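Local coordinates for phospho-furanose lactonase (Mycoplasma synoviae, PDB 3OVG), which hydrolyses D-xylono-1,4-lactone 5-phosphate and L-arabino-1,4-lactone 5-phosphate, opening the lactone ring with the help of two zinc ions, at residues V17-C25 / L320-A329; L168-I179 / V198-A207. One frame throughout, in Å; residues are numbered along the deposited sequence.

Interaction 1: residues V17-C25 / L320-A329; sequences VEKLGITDC and LVNNPKRVLA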
ATOM      1  N   VAL A  17     -21.204  39.961  21.570  1.00 23.38           N
ATOM      2  CA  VAL A  17     -21.570  39.127  20.432  1.00 22.27           C
ATOM      3  C   VAL A  17     -21.946  39.940  19.176  1.00 22.01           C
ATOM      4  O   VAL A  17     -21.852  39.440  18.066  1.00 21.56           O
ATOM      5  CB  VAL A  17     -22.679  38.116  20.789  1.00 22.53           C
ATOM      6  CG1 VAL A  17     -22.149  37.076  21.773  1.00 20.15           C
ATOM      7  CG2 VAL A  17     -23.929  38.849  21.319  1.00 23.29           C
ATOM      8  N   GLU A  18     -22.361  41.190  19.344  1.00 25.36           N
ATOM      9  CA  GLU A  18     -22.769  42.014  18.202  1.00 23.51           C
ATOM     10  C   GLU A  18     -21.568  42.304  17.335  1.00 22.52           C
ATOM     11  O   GLU A  18     -21.721  42.757  16.226  1.00 22.72           O
ATOM     12  CB  GLU A  18     -23.395  43.327  18.678  1.00 26.25           C
ATOM     13  CG  GLU A  18     -24.682  43.132  19.516  1.00 31.09           C
ATOM     14  CD  GLU A  18     -24.443  42.677  20.981  1.00 30.77           C
ATOM     15  OE1 GLU A  18     -23.292  42.697  21.506  1.00 25.01           O
ATOM     16  OE2 GLU A  18     -25.448  42.287  21.611  1.00 36.29           O
ATOM     17  N   LYS A  19     -20.370  42.002  17.840  1.00 21.68           N
ATOM     18  CA  LYS A  19     -19.134  42.316  17.130  1.00 20.13           C
ATOM     19  C   LYS A  19     -18.631  41.089  16.329  1.00 20.79           C
ATOM     20  O   LYS A  19     -17.667  41.178  15.580  1.00 20.57           O
ATOM     21  CB  LYS A  19     -18.079  42.753  18.145  1.00 24.09           C
ATOM     22  CG  LYS A  19     -17.228  43.918  17.733  1.00 34.38           C
ATOM     23  CD  LYS A  19     -17.679  45.235  18.380  1.00 37.90           C
ATOM     24  CE  LYS A  19     -17.004  45.411  19.755  1.00 40.79           C
ATOM     25  NZ  LYS A  19     -16.751  46.844  20.152  1.00 44.36           N
ATOM     26  N   LEU A  20     -19.284  39.951  16.509  1.00 18.18           N
ATOM     27  CA  LEU A  20     -18.962  38.750  15.736  1.00 19.27           C
ATOM     28  C   LEU A  20     -19.164  38.965  14.230  1.00 19.24           C
ATOM     29  O   LEU A  20     -18.347  38.505  13.445  1.00 17.60           O
ATOM     30  CB  LEU A  20     -19.774  37.532  16.231  1.00 18.16           C
ATOM     31  CG  LEU A  20     -19.316  36.841  17.540  1.00 17.06           C
ATOM     32  CD1 LEU A  20     -20.364  35.905  18.186  1.00 15.39           C
ATOM     33  CD2 LEU A  20     -18.006  36.069  17.354  1.00 18.53           C
ATOM     34  N   GLY A  21     -20.250  39.648  13.841  1.00 18.15           N
ATOM     35  CA  GLY A  21     -20.570  39.861  12.435  1.00 17.70           C
ATOM     36  C   GLY A  21     -20.749  38.549  11.682  1.00 19.23           C
ATOM     37  O   GLY A  21     -21.143  37.529  12.279  1.00 15.26           O
ATOM     38  N   ILE A  22     -20.453  38.566  10.380  1.00 16.52           N
ATOM     39  CA  ILE A  22     -20.513  37.356   9.585  1.00 17.10           C
ATOM     40  C   ILE A  22     -19.410  36.380  10.041  1.00 20.00           C
ATOM     41  O   ILE A  22     -18.221  36.724  10.107  1.00 18.09           O
ATOM     42  CB  ILE A  22     -20.388  37.647   8.096  1.00 18.87           C
ATOM     43  CG1 ILE A  22     -21.594  38.499   7.626  1.00 19.17           C
ATOM     44  CG2 ILE A  22     -20.251  36.342   7.341  1.00 17.92           C
ATOM     45  CD1 ILE A  22     -21.672  38.737   6.077  1.00 17.44           C
ATOM     46  N   THR A  23     -19.829  35.167  10.389  1.00 18.74           N
ATOM     47  CA  THR A  23     -18.939  34.200  11.009  1.00 19.80           C
ATOM     48  C   THR A  23     -18.903  32.879  10.258  1.00 17.90           C
ATOM     49  O   THR A  23     -19.928  32.251   9.984  1.00 16.49           O
ATOM     50  CB  THR A  23     -19.345  33.904  12.486  1.00 19.33           C
ATOM     51  OG1 THR A  23     -19.433  35.136  13.217  1.00 17.85           O
ATOM     52  CG2 THR A  23     -18.332  32.961  13.160  1.00 16.42           C
ATOM     53  N   ASP A  24     -17.681  32.473   9.966  1.00 18.31           N
ATOM     54  CA  ASP A  24     -17.374  31.191   9.389  1.00 16.68           C
ATOM     55  C   ASP A  24     -17.173  30.296  10.605  1.00 18.59           C
ATOM     56  O   ASP A  24     -16.196  30.482  11.338  1.00 18.90           O
ATOM     57  CB  ASP A  24     -16.081  31.376   8.609  1.00 16.10           C
ATOM     58  CG  ASP A  24     -15.446  30.085   8.167  1.00 18.40           C
ATOM     59  OD1 ASP A  24     -15.946  28.973   8.476  1.00 17.18           O
ATOM     60  OD2 ASP A  24     -14.419  30.219   7.470  1.00 19.64           O
ATOM     61  N   CYS A  25     -18.069  29.331  10.811  1.00 16.62           N
ATOM     62  CA  CYS A  25     -18.145  28.616  12.089  1.00 18.06           C
ATOM     63  C   CYS A  25     -17.240  27.394  12.226  1.00 17.58           C
ATOM     64  O   CYS A  25     -17.219  26.769  13.286  1.00 17.40           O
ATOM     65  CB  CYS A  25     -19.595  28.239  12.423  1.00 16.52           C
ATOM     66  SG  CYS A  25     -20.571  29.706  12.910  1.00 17.85           S
ATOM     67  N   LEU A 320     -25.469  33.447   8.720  1.00 17.64           N
ATOM     68  CA  LEU A 320     -24.127  34.010   8.808  1.00 16.68           C
ATOM     69  C   LEU A 320     -23.913  34.851  10.074  1.00 18.64           C
ATOM     70  O   LEU A 320     -22.783  34.955  10.546  1.00 16.50           O
ATOM     71  CB  LEU A 320     -23.808  34.875   7.566  1.00 15.60           C
ATOM     72  CG  LEU A 320     -23.822  34.193   6.186  1.00 17.03           C
ATOM     73  CD1 LEU A 320     -23.708  35.217   5.094  1.00 20.58           C
ATOM     74  CD2 LEU A 320     -22.675  33.180   6.083  1.00 16.67           C
ATOM     75  N   VAL A 321     -24.975  35.489  10.582  1.00 18.91           N
ATOM     76  CA  VAL A 321     -24.827  36.519  11.631  1.00 18.63           C
ATOM     77  C   VAL A 321     -25.579  36.224  12.913  1.00 17.22           C
ATOM     78  O   VAL A 321     -24.976  36.151  13.978  1.00 17.53           O
ATOM     79  CB  VAL A 321     -25.263  37.903  11.117  1.00 20.07           C
ATOM     80  CG1 VAL A 321     -25.012  38.976  12.168  1.00 17.79           C
ATOM     81  CG2 VAL A 321     -24.515  38.221   9.863  1.00 17.71           C
ATOM     82  N   ASN A 322     -26.895  36.065  12.803  1.00 18.18           N
ATOM     83  CA  ASN A 322     -27.752  35.817  13.964  1.00 18.43           C
ATOM     84  C   ASN A 322     -27.559  34.466  14.681  1.00 18.48           C
ATOM     85  O   ASN A 322     -27.504  34.404  15.919  1.00 20.58           O
ATOM     86  CB  ASN A 322     -29.242  36.044  13.627  1.00 19.17           C
ATOM     87  CG  ASN A 322     -29.583  37.527  13.431  1.00 19.76           C
ATOM     88  OD1 ASN A 322     -28.978  38.401  14.048  1.00 20.85           O
ATOM     89  ND2 ASN A 322     -30.545  37.808  12.555  1.00 19.99           N
ATOM     90  N   ASN A 323     -27.444  33.391  13.916  1.00 17.80           N
ATOM     91  CA  ASN A 323     -27.270  32.072  14.516  1.00 16.05           C
ATOM     92  C   ASN A 323     -25.915  31.976  15.232  1.00 19.43           C
ATOM     93  O   ASN A 323     -25.842  31.525  16.375  1.00 20.10           O
ATOM     94  CB  ASN A 323     -27.465  30.977  13.474  1.00 16.30           C
ATOM     95  CG  ASN A 323     -28.864  31.028  12.821  1.00 17.89           C
ATOM     96  OD1 ASN A 323     -29.129  30.337  11.814  1.00 18.62           O
ATOM     97  ND2 ASN A 323     -29.744  31.848  13.373  1.00 15.01           N
ATOM     98  N   PRO A 324     -24.840  32.445  14.585  1.00 17.93           N
ATOM     99  CA  PRO A 324     -23.567  32.380  15.325  1.00 18.67           C
ATOM    100  C   PRO A 324     -23.521  33.288  16.563  1.00 19.47           C
ATOM    101  O   PRO A 324     -22.847  32.957  17.560  1.00 18.59           O
ATOM    102  CB  PRO A 324     -22.523  32.809  14.286  1.00 16.77           C
ATOM    103  CG  PRO A 324     -23.184  32.599  12.951  1.00 17.36           C
ATOM    104  CD  PRO A 324     -24.662  32.869  13.186  1.00 15.86           C
ATOM    105  N   LYS A 325     -24.231  34.418  16.497  1.00 18.95           N
ATOM    106  CA  LYS A 325     -24.327  35.334  17.618  1.00 19.87           C
ATOM    107  C   LYS A 325     -24.957  34.618  18.814  1.00 18.14           C
ATOM    108  O   LYS A 325     -24.545  34.800  19.978  1.00 17.99           O
ATOM    109  CB  LYS A 325     -25.140  36.578  17.214  1.00 22.09           C
ATOM    110  CG  LYS A 325     -25.382  37.568  18.319  1.00 20.95           C
ATOM    111  CD  LYS A 325     -25.476  39.013  17.754  1.00 26.50           C
ATOM    112  CE  LYS A 325     -26.850  39.365  17.243  1.00 32.08           C
ATOM    113  NZ  LYS A 325     -27.649  40.098  18.298  1.00 37.41           N
ATOM    114  N   ARG A 326     -25.939  33.784  18.503  1.00 17.76           N
ATOM    115  CA  ARG A 326     -26.600  32.922  19.480  1.00 20.20           C
ATOM    116  C   ARG A 326     -25.714  31.776  19.964  1.00 20.11           C
ATOM    117  O   ARG A 326     -25.464  31.643  21.152  1.00 20.56           O
ATOM    118  CB  ARG A 326     -27.897  32.348  18.904  1.00 21.83           C
ATOM    119  CG  ARG A 326     -28.552  31.349  19.823  1.00 26.06           C
ATOM    120  CD  ARG A 326     -29.930  30.905  19.312  1.00 28.09           C
ATOM    121  NE  ARG A 326     -29.888  30.139  18.059  1.00 25.82           N
ATOM    122  CZ  ARG A 326     -29.395  28.906  17.955  1.00 27.16           C
ATOM    123  NH1 ARG A 326     -28.872  28.304  19.019  1.00 25.55           N
ATOM    124  NH2 ARG A 326     -29.403  28.272  16.782  1.00 23.62           N
ATOM    125  N   VAL A 327     -25.227  30.953  19.048  1.00 21.05           N
ATOM    126  CA  VAL A 327     -24.597  29.694  19.440  1.00 17.54           C
ATOM    127  C   VAL A 327     -23.176  29.853  20.003  1.00 20.99           C
ATOM    128  O   VAL A 327     -22.714  28.973  20.721  1.00 21.51           O
ATOM    129  CB  VAL A 327     -24.605  28.666  18.301  1.00 20.68           C
ATOM    130  CG1 VAL A 327     -26.025  28.396  17.859  1.00 23.00           C
ATOM    131  CG2 VAL A 327     -23.751  29.152  17.104  1.00 16.55           C
ATOM    132  N   LEU A 328     -22.513  30.976  19.708  1.00 18.70           N
ATOM    133  CA  LEU A 328     -21.142  31.206  20.167  1.00 20.17           C
ATOM    134  C   LEU A 328     -21.065  32.041  21.451  1.00 20.71           C
ATOM    135  O   LEU A 328     -19.980  32.223  22.008  1.00 17.57           O
ATOM    136  CB  LEU A 328     -20.302  31.880  19.067  1.00 18.92           C
ATOM    137  CG  LEU A 328     -20.070  31.060  17.786  1.00 16.14           C
ATOM    138  CD1 LEU A 328     -19.295  31.946  16.793  1.00 18.85           C
ATOM    139  CD2 LEU A 328     -19.243  29.822  18.097  1.00 16.74           C
ATOM    140  N   ALA A 329     -22.208  32.554  21.915  1.00 19.14           N
ATOM    141  CA  ALA A 329     -22.237  33.377  23.130  1.00 18.64           C
ATOM    142  C   ALA A 329     -22.005  32.498  24.355  1.00 19.60           C
ATOM    143  O   ALA A 329     -22.568  31.417  24.420  1.00 19.70           O
ATOM    144  CB  ALA A 329     -23.600  34.093  23.236  1.00 17.77           C
TER
HETATM  145  O   HOH W   1     -22.673  37.169  14.388  1.00 16.10           O
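Thr23 N donates to Leu320 O across 3.0 Å, in the plane of the carbonyl, and this bond pins strand 22-25 to helix 313-327. Leu320 O is left for the strand because Pro324, four residues on, has no N-H to offer it; the helix is kinked there, after a wider pi-type turn at 320-322. Ile22 CA adds a C-H...O contact to the same oxygen. A water bridges the two backbones nearby, giving one hydrogen to Gly21 O and one to Val321 O, each 2.6 Å away.

Apolar side chains close in around these bonds. Ile22 lies alongside Leu320, while its CG1 meets Val321 CG2 at 3.7 Å. Pro324 turns its compact ring to the strand, CB against Thr23 CB and CG against Cys25 SG (3.9 Å). With OG1 beside the backbone N (chi1 -54°) and the methyl anti to it, Thr23 sends CG2 to Leu328 CD1, tip to tip, and its hydroxyl bonds back to Gly21 O. Farther out, Val17 crosses the aliphatic part of Lys325 and puts CG1 on Ala329 CB at 3.6 Å.

Strand 63-68 fixes the other edge of 22-25 through backbone bonds from Ile22 and Asp24. The whole is a first barrel strand packed against the last helix of the barrel, 313-327, as in the TIM-barrel of the phosphotriesterase family, with Cys25 directly preceding the zinc ligand His26.

Interaction 2: residues L168-I179 / V198-A207; sequences LKALEVAARTSI and VAKHLIGFGA
The ring of Phe205 is a knob set among Leu168, Leu171, Glu172 and Ala175 of helix 165-181. One face is met by Glu172 CB, offset toward the rim, a CH-pi contact 3.7 Å from the ring centroid and 26° off the normal, so the methylene part of an acidic residue serves as an apolar surface. With CG anti to the backbone N, the extended chain of Glu172 passes over the CZ-CE1 side of the ring and out beyond its rim, the carboxylate plane tilted from that of the ring. Leu168 CD1 comes to the ring's edge and also lies 3.8 Å from ND1 of the His201 ring.

Aliphatic contacts continue the seam. Ala175 has just a methyl, which lets Phe205 CB approach its CB to 3.5 Å. Leu202 CD2 meets Leu171 CD2 at 3.9 Å, the two side chains crossing at about a right angle, and Leu171 also touches Val198 CG1.

These helices flank strand 185-190 in a beta-alpha-beta-alpha run of the TIM barrel, the segments 168-179 and 198-205 crossing at -48°; Leu171, Val198 and Leu202 all rest on Val187 of that strand.

Backbone geometry shapes the end of the seam. Helix 195-205 stops in a Schellman motif at Gly206, whose positive phi (112°) suits glycine: a side chain there would meet the carbonyl oxygen of the residue before and crowd Ile179 CD1, which already lies 3.4 Å from Gly206 C.

The polar interactions lie within helix 165-181 or lead away from the seam. Glu172 OE2 takes a 2.6 Å salt bridge from Arg176 NH1, on the anti side of the carboxylate and in the guanidinium plane, while Glu172 OE1, which lies beside the rim at Phe205 CE1, pairs with Lys349.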
ATOM      1  N   LEU A 168     -17.449   9.018  23.501  1.00 15.05           N
ATOM      2  CA  LEU A 168     -18.471   9.344  24.481  1.00 14.90           C
ATOM      3  C   LEU A 168     -17.783  10.018  25.679  1.00 14.22           C
ATOM      4  O   LEU A 168     -18.326  10.911  26.281  1.00 14.09           O
ATOM      5  CB  LEU A 168     -19.249   8.098  24.906  1.00 16.56           C
ATOM      6  CG  LEU A 168     -20.449   8.335  25.834  1.00 17.87           C
ATOM      7  CD1 LEU A 168     -21.395   9.312  25.178  1.00 17.50           C
ATOM      8  CD2 LEU A 168     -21.190   7.025  26.151  1.00 18.45           C
ATOM      9  N   LYS A 169     -16.575   9.576  26.011  1.00 14.96           N
ATOM     10  CA  LYS A 169     -15.753  10.243  27.028  1.00 15.62           C
ATOM     11  C   LYS A 169     -15.474  11.708  26.649  1.00 16.07           C
ATOM     12  O   LYS A 169     -15.596  12.616  27.472  1.00 14.10           O
ATOM     13  CB  LYS A 169     -14.416   9.507  27.203  1.00 15.04           C
ATOM     14  CG  LYS A 169     -13.638   9.977  28.439  1.00 14.15           C
ATOM     15  CD  LYS A 169     -12.457   9.036  28.734  1.00 14.66           C
ATOM     16  CE  LYS A 169     -11.636   9.574  29.885  1.00 14.79           C
ATOM     17  NZ  LYS A 169     -10.417   8.760  30.056  1.00 15.99           N
ATOM     18  N   ALA A 170     -15.126  11.940  25.387  1.00 14.37           N
ATOM     19  CA  ALA A 170     -14.812  13.299  24.953  1.00 14.40           C
ATOM     20  C   ALA A 170     -16.094  14.131  24.901  1.00 15.54           C
ATOM     21  O   ALA A 170     -16.064  15.330  25.197  1.00 13.26           O
ATOM     22  CB  ALA A 170     -14.106  13.287  23.584  1.00 15.50           C
ATOM     23  N   LEU A 171     -17.230  13.493  24.600  1.00 14.19           N
ATOM     24  CA  LEU A 171     -18.509  14.218  24.632  1.00 14.41           C
ATOM     25  C   LEU A 171     -18.841  14.650  26.057  1.00 13.94           C
ATOM     26  O   LEU A 171     -19.319  15.749  26.286  1.00 15.48           O
ATOM     27  CB  LEU A 171     -19.675  13.376  24.036  1.00 15.09           C
ATOM     28  CG  LEU A 171     -19.640  13.187  22.511  1.00 15.45           C
ATOM     29  CD1 LEU A 171     -20.679  12.172  22.072  1.00 14.45           C
ATOM     30  CD2 LEU A 171     -19.895  14.509  21.819  1.00 15.06           C
ATOM     31  N   GLU A 172     -18.565  13.785  27.023  1.00 16.71           N
ATOM     32  CA  GLU A 172     -18.812  14.105  28.421  1.00 15.49           C
ATOM     33  C   GLU A 172     -17.861  15.243  28.810  1.00 15.85           C
ATOM     34  O   GLU A 172     -18.234  16.187  29.498  1.00 16.09           O
ATOM     35  CB  GLU A 172     -18.600  12.876  29.338  1.00 16.01           C
ATOM     36  CG  GLU A 172     -18.680  13.256  30.823  1.00 18.46           C
ATOM     37  CD  GLU A 172     -18.713  12.073  31.771  1.00 20.04           C
ATOM     38  OE1 GLU A 172     -18.912  10.934  31.332  1.00 14.94           O
ATOM     39  OE2 GLU A 172     -18.527  12.295  32.976  1.00 20.53           O
ATOM     40  N   VAL A 173     -16.624  15.160  28.351  1.00 15.58           N
ATOM     41  CA  VAL A 173     -15.677  16.217  28.657  1.00 15.00           C
ATOM     42  C   VAL A 173     -16.199  17.555  28.079  1.00 16.56           C
ATOM     43  O   VAL A 173     -16.178  18.591  28.745  1.00 17.77           O
ATOM     44  CB  VAL A 173     -14.268  15.882  28.131  1.00 15.03           C
ATOM     45  CG1 VAL A 173     -13.413  17.165  28.067  1.00 17.42           C
ATOM     46  CG2 VAL A 173     -13.596  14.801  29.011  1.00 13.90           C
ATOM     47  N   ALA A 174     -16.722  17.519  26.860  1.00 15.75           N
ATOM     48  CA  ALA A 174     -17.221  18.741  26.232  1.00 15.30           C
ATOM     49  C   ALA A 174     -18.427  19.287  27.010  1.00 14.61           C
ATOM     50  O   ALA A 174     -18.507  20.468  27.307  1.00 16.17           O
ATOM     51  CB  ALA A 174     -17.610  18.450  24.809  1.00 13.89           C
ATOM     52  N   ALA A 175     -19.375  18.417  27.331  1.00 16.37           N
ATOM     53  CA  ALA A 175     -20.586  18.839  28.045  1.00 18.24           C
ATOM     54  C   ALA A 175     -20.222  19.435  29.402  1.00 17.62           C
ATOM     55  O   ALA A 175     -20.740  20.484  29.787  1.00 17.12           O
ATOM     56  CB  ALA A 175     -21.584  17.664  28.192  1.00 15.74           C
ATOM     57  N   ARG A 176     -19.306  18.788  30.112  1.00 16.61           N
ATOM     58  CA  ARG A 176     -18.946  19.272  31.459  1.00 18.91           C
ATOM     59  C   ARG A 176     -18.201  20.628  31.443  1.00 17.15           C
ATOM     60  O   ARG A 176     -18.434  21.509  32.271  1.00 16.68           O
ATOM     61  CB  ARG A 176     -18.153  18.189  32.211  1.00 18.34           C
ATOM     62  CG  ARG A 176     -19.048  16.988  32.631  1.00 20.00           C
ATOM     63  CD  ARG A 176     -18.273  15.766  33.132  1.00 23.18           C
ATOM     64  NE  ARG A 176     -17.553  15.983  34.387  1.00 24.78           N
ATOM     65  CZ  ARG A 176     -17.117  14.997  35.176  1.00 28.31           C
ATOM     66  NH1 ARG A 176     -17.350  13.730  34.846  1.00 25.20           N
ATOM     67  NH2 ARG A 176     -16.461  15.271  36.307  1.00 28.05           N
ATOM     68  N   THR A 177     -17.300  20.782  30.490  1.00 18.08           N
ATOM     69  CA  THR A 177     -16.564  22.038  30.303  1.00 16.84           C
ATOM     70  C   THR A 177     -17.528  23.138  29.898  1.00 17.77           C
ATOM     71  O   THR A 177     -17.424  24.290  30.356  1.00 18.73           O
ATOM     72  CB  THR A 177     -15.491  21.859  29.212  1.00 15.58           C
ATOM     73  OG1 THR A 177     -14.621  20.800  29.611  1.00 16.55           O
ATOM     74  CG2 THR A 177     -14.634  23.128  29.019  1.00 15.08           C
ATOM     75  N   SER A 178     -18.478  22.796  29.039  1.00 18.40           N
ATOM     76  CA  SER A 178     -19.428  23.796  28.555  1.00 16.75           C
ATOM     77  C   SER A 178     -20.346  24.227  29.730  1.00 18.50           C
ATOM     78  O   SER A 178     -20.568  25.407  29.990  1.00 17.05           O
ATOM     79  CB  SER A 178     -20.258  23.231  27.392  1.00 15.46           C
ATOM     80  OG  SER A 178     -21.292  24.135  27.029  1.00 17.83           O
ATOM     81  N   ILE A 179     -20.848  23.259  30.463  1.00 19.75           N
ATOM     82  CA  ILE A 179     -21.672  23.563  31.626  1.00 18.98           C
ATOM     83  C   ILE A 179     -20.915  24.414  32.634  1.00 19.02           C
ATOM     84  O   ILE A 179     -21.441  25.406  33.138  1.00 19.63           O
ATOM     85  CB  ILE A 179     -22.132  22.267  32.275  1.00 19.71           C
ATOM     86  CG1 ILE A 179     -23.238  21.640  31.409  1.00 17.77           C
ATOM     87  CG2 ILE A 179     -22.570  22.502  33.754  1.00 21.23           C
ATOM     88  CD1 ILE A 179     -23.382  20.159  31.664  1.00 21.86           C
ATOM     89  N   VAL A 198     -25.047  12.118  19.038  1.00 16.42           N
ATOM     90  CA  VAL A 198     -24.174  13.135  19.610  1.00 15.70           C
ATOM     91  C   VAL A 198     -25.012  14.209  20.340  1.00 15.06           C
ATOM     92  O   VAL A 198     -24.779  14.499  21.530  1.00 15.09           O
ATOM     93  CB  VAL A 198     -23.319  13.771  18.548  1.00 15.24           C
ATOM     94  CG1 VAL A 198     -22.781  15.124  19.069  1.00 14.97           C
ATOM     95  CG2 VAL A 198     -22.206  12.802  18.173  1.00 15.44           C
ATOM     96  N   ALA A 199     -26.016  14.736  19.645  1.00 12.90           N
ATOM     97  CA  ALA A 199     -26.968  15.707  20.215  1.00 16.32           C
ATOM     98  C   ALA A 199     -27.596  15.223  21.515  1.00 16.63           C
ATOM     99  O   ALA A 199     -27.505  15.894  22.546  1.00 19.67           O
ATOM    100  CB  ALA A 199     -28.087  16.114  19.179  1.00 13.85           C
ATOM    101  N   LYS A 200     -28.205  14.045  21.490  1.00 17.08           N
ATOM    102  CA  LYS A 200     -28.882  13.532  22.685  1.00 17.41           C
ATOM    103  C   LYS A 200     -27.923  13.302  23.832  1.00 16.47           C
ATOM    104  O   LYS A 200     -28.246  13.557  24.994  1.00 15.56           O
ATOM    105  CB  LYS A 200     -29.627  12.250  22.345  1.00 20.55           C
ATOM    106  CG  LYS A 200     -30.819  12.531  21.428  1.00 18.30           C
ATOM    107  CD  LYS A 200     -31.100  11.351  20.508  1.00 25.09           C
ATOM    108  CE  LYS A 200     -32.168  10.426  21.030  1.00 29.84           C
ATOM    109  NZ  LYS A 200     -32.654   9.487  19.933  1.00 32.46           N
ATOM    110  N   HIS A 201     -26.720  12.835  23.517  1.00 16.25           N
ATOM    111  CA  HIS A 201     -25.784  12.552  24.589  1.00 16.65           C
ATOM    112  C   HIS A 201     -25.401  13.839  25.284  1.00 16.29           C
ATOM    113  O   HIS A 201     -25.478  13.918  26.496  1.00 20.97           O
ATOM    114  CB  HIS A 201     -24.551  11.764  24.099  1.00 15.62           C
ATOM    115  CG  HIS A 201     -24.889  10.412  23.578  1.00 16.47           C
ATOM    116  ND1 HIS A 201     -24.149   9.774  22.603  1.00 18.72           N
ATOM    117  CD2 HIS A 201     -25.906   9.576  23.891  1.00 16.64           C
ATOM    118  CE1 HIS A 201     -24.701   8.605  22.337  1.00 16.32           C
ATOM    119  NE2 HIS A 201     -25.768   8.463  23.104  1.00 17.81           N
ATOM    120  N   LEU A 202     -25.001  14.846  24.527  1.00 15.34           N
ATOM    121  CA  LEU A 202     -24.534  16.094  25.121  1.00 15.02           C
ATOM    122  C   LEU A 202     -25.610  16.663  26.015  1.00 17.00           C
ATOM    123  O   LEU A 202     -25.332  17.095  27.124  1.00 17.98           O
ATOM    124  CB  LEU A 202     -24.157  17.118  24.031  1.00 13.93           C
ATOM    125  CG  LEU A 202     -22.865  16.788  23.307  1.00 16.14           C
ATOM    126  CD1 LEU A 202     -22.745  17.765  22.163  1.00 15.65           C
ATOM    127  CD2 LEU A 202     -21.675  16.907  24.261  1.00 14.70           C
ATOM    128  N   ILE A 203     -26.836  16.675  25.504  1.00 18.23           N
ATOM    129  CA  ILE A 203     -27.973  17.173  26.232  1.00 17.93           C
ATOM    130  C   ILE A 203     -28.250  16.283  27.417  1.00 18.97           C
ATOM    131  O   ILE A 203     -28.601  16.761  28.472  1.00 20.71           O
ATOM    132  CB  ILE A 203     -29.216  17.222  25.323  1.00 17.92           C
ATOM    133  CG1 ILE A 203     -29.049  18.323  24.264  1.00 16.93           C
ATOM    134  CG2 ILE A 203     -30.459  17.409  26.174  1.00 21.38           C
ATOM    135  CD1 ILE A 203     -30.069  18.220  23.052  1.00 17.66           C
ATOM    136  N   GLY A 204     -28.050  14.981  27.252  1.00 19.87           N
ATOM    137  CA  GLY A 204     -28.179  14.062  28.369  1.00 19.48           C
ATOM    138  C   GLY A 204     -27.189  14.330  29.503  1.00 21.72           C
ATOM    139  O   GLY A 204     -27.493  14.074  30.674  1.00 24.03           O
ATOM    140  N   PHE A 205     -25.992  14.808  29.174  1.00 18.85           N
ATOM    141  CA  PHE A 205     -25.044  15.168  30.218  1.00 20.91           C
ATOM    142  C   PHE A 205     -25.448  16.474  30.902  1.00 20.28           C
ATOM    143  O   PHE A 205     -24.917  16.805  31.955  1.00 20.34           O
ATOM    144  CB  PHE A 205     -23.629  15.308  29.675  1.00 19.08           C
ATOM    145  CG  PHE A 205     -22.959  14.013  29.409  1.00 17.62           C
ATOM    146  CD1 PHE A 205     -22.619  13.173  30.459  1.00 16.88           C
ATOM    147  CD2 PHE A 205     -22.673  13.632  28.109  1.00 17.70           C
ATOM    148  CE1 PHE A 205     -21.970  11.961  30.215  1.00 20.90           C
ATOM    149  CE2 PHE A 205     -22.038  12.428  27.842  1.00 17.62           C
ATOM    150  CZ  PHE A 205     -21.686  11.578  28.896  1.00 18.57           C
ATOM    151  N   GLY A 206     -26.361  17.219  30.286  1.00 20.48           N
ATOM    152  CA  GLY A 206     -26.778  18.488  30.849  1.00 21.26           C
ATOM    153  C   GLY A 206     -26.345  19.687  30.011  1.00 21.49           C
ATOM    154  O   GLY A 206     -26.563  20.823  30.404  1.00 22.05           O
ATOM    155  N   ALA A 207     -25.734  19.461  28.854  1.00 19.03           N
ATOM    156  CA  ALA A 207     -25.336  20.604  28.026  1.00 19.19           C
ATOM    157  C   ALA A 207     -26.563  21.336  27.499  1.00 17.43           C
ATOM    158  O   ALA A 207     -27.591  20.719  27.292  1.00 19.18           O
ATOM    159  CB  ALA A 207     -24.396  20.173  26.870  1.00 17.19           C
TER

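Both contacts are largely buried, yet they belong to different layers of one barrel. Interaction 1 joins an inner strand to the last barrel helix and brings together residues 295 positions apart; interaction 2, nested within that loop, joins two outer-layer helices consecutive in the chain. They share no element and do not touch, their nearest atoms being about 8 Å apart. The chemistry follows the place: a strand meeting an irregular helix can exchange a backbone hydrogen bond and hold a bridging water, whereas the helices of 168-179 and 198-205 meet chiefly through side chains, with no hydrogen bond across. Exposed Glu18 marks the solvent side of interaction 1.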